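Local coordinates for SPbeta prophage-derived uncharacterized protein YonK (Bacillus subtilis, PDB 2H4O) that is of unknown function, is encoded by the SPbeta prophage and assembles into an octamer of identical subunits, at residues Y33-K36 against E37-E41. Numbering follows the deposited sequence.
Sequences YDFK and EILSE
Ile38, Leu39 and Ser40 each turn their backbone N-H back to the carbonyl four residues earlier, and the first of these i+4 to i bonds runs from Ile38 N to Asp34 O at 3.2 Å. The next two are Leu39 N to Phe35 O at 2.7 Å and Ser40 N to Lys36 O at 2.9 Å. Before this first turn, the CG of Asp34 lies between its backbone N and carbonyl carbon (chi1 67°), which lets OD1 turn back to accept from Glu37 N; the bond is bent (142°), but OD1 is modelled too close to a neighbouring atom, so its geometry is approximate. The Glu37 side chain runs beside that of Asp34, their carboxylate planes 52° apart. On the buried side, Leu39 CD1 sits over one face of the Phe35 ring, 3.7 Å from its centroid and displaced toward the rim, a CH-pi contact. Ile38 reaches back past the Asp34 carbonyl, bringing CD1 to 4.0 Å from Tyr33 CB; Tyr33 OH itself is hydrogen-bonded to Glu24. Neighbouring subunits pack on both apolar pairs: Ile49 of a second subunit on Phe35 and its Phe35 on Leu39, Leu57 of a third on Ile38 and its Val59 on Tyr33. Asp34 at the N-cap, accepting from the N3 amide of Glu37, followed by successive i+4 to i backbone bonds, is the usual N-capped helix start, here joining strand 30-34 directly to helix 35-40 at an octamer interface.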
# COMPACT_ATOMS: atom_id res chain seq x y z
N TYR A 33 -16.41 1.65 22.75
CA TYR A 33 -16.08 3.03 22.43
C TYR A 33 -17.38 3.69 22.00
O TYR A 33 -18.23 3.04 21.41
CB TYR A 33 -15.06 3.07 21.27
CG TYR A 33 -13.84 2.19 21.44
CD1 TYR A 33 -12.75 2.60 22.21
CD2 TYR A 33 -13.79 0.93 20.87
CE1 TYR A 33 -11.65 1.77 22.40
CE2 TYR A 33 -12.70 0.10 21.05
CZ TYR A 33 -11.63 0.53 21.81
OH TYR A 33 -10.52 -0.28 21.91
N ASP A 34 -17.57 4.96 22.32
CA ASP A 34 -18.80 5.58 21.88
C ASP A 34 -18.47 6.41 20.66
O ASP A 34 -17.76 7.43 20.73
CB ASP A 34 -19.45 6.44 22.97
CG ASP A 34 -18.64 7.64 23.32
OD1 ASP A 34 -19.16 8.75 23.11
OD2 ASP A 34 -17.48 7.47 23.79
N PHE A 35 -18.99 5.93 19.55
CA PHE A 35 -18.80 6.52 18.24
C PHE A 35 -19.24 7.97 18.21
O PHE A 35 -18.69 8.77 17.44
CB PHE A 35 -19.56 5.69 17.23
CG PHE A 35 -19.10 5.87 15.85
CD1 PHE A 35 -17.74 5.90 15.58
CD2 PHE A 35 -20.00 6.00 14.81
CE1 PHE A 35 -17.29 6.06 14.29
CE2 PHE A 35 -19.56 6.17 13.51
CZ PHE A 35 -18.20 6.19 13.25
N LYS A 36 -20.22 8.31 19.06
CA LYS A 36 -20.74 9.67 19.16
C LYS A 36 -19.62 10.65 19.57
O LYS A 36 -19.34 11.62 18.87
CB LYS A 36 -21.90 9.71 20.17
CG LYS A 36 -22.81 10.94 20.09
CD LYS A 36 -23.93 10.91 21.18
CE LYS A 36 -25.20 11.78 20.83
NZ LYS A 36 -24.93 13.24 20.53
N GLU A 37 -18.98 10.37 20.69
CA GLU A 37 -17.91 11.23 21.17
C GLU A 37 -16.80 11.30 20.14
O GLU A 37 -16.31 12.38 19.83
CB GLU A 37 -17.33 10.69 22.48
CG GLU A 37 -17.04 11.78 23.48
CD GLU A 37 -18.23 12.72 23.66
OE1 GLU A 37 -18.16 13.86 23.13
OE2 GLU A 37 -19.22 12.31 24.31
N ILE A 38 -16.38 10.14 19.64
CA ILE A 38 -15.34 10.08 18.61
C ILE A 38 -15.71 10.95 17.40
O ILE A 38 -14.94 11.84 16.97
CB ILE A 38 -15.13 8.62 18.14
CG1 ILE A 38 -14.56 7.76 19.28
CG2 ILE A 38 -14.22 8.60 16.92
CD1 ILE A 38 -14.54 6.31 18.99
N LEU A 39 -16.90 10.70 16.85
CA LEU A 39 -17.39 11.43 15.70
C LEU A 39 -17.43 12.91 15.92
O LEU A 39 -17.15 13.66 15.02
CB LEU A 39 -18.78 10.93 15.34
CG LEU A 39 -19.04 10.46 13.91
CD1 LEU A 39 -17.93 9.52 13.47
CD2 LEU A 39 -20.39 9.79 13.86
N SER A 40 -17.77 13.35 17.12
CA SER A 40 -17.85 14.77 17.40
C SER A 40 -16.54 15.51 17.32
O SER A 40 -16.51 16.70 17.07
CB SER A 40 -18.46 15.00 18.77
OG SER A 40 -17.57 14.57 19.76
N GLU A 41 -15.44 14.80 17.56
CA GLU A 41 -14.13 15.41 17.52
C GLU A 41 -13.87 15.94 16.11
O GLU A 41 -12.98 16.75 15.87
CB GLU A 41 -13.10 14.35 17.91
CG GLU A 41 -11.67 14.82 18.20
CD GLU A 41 -10.78 13.68 18.73
OE1 GLU A 41 -9.54 13.85 18.75
OE2 GLU A 41 -11.33 12.63 19.14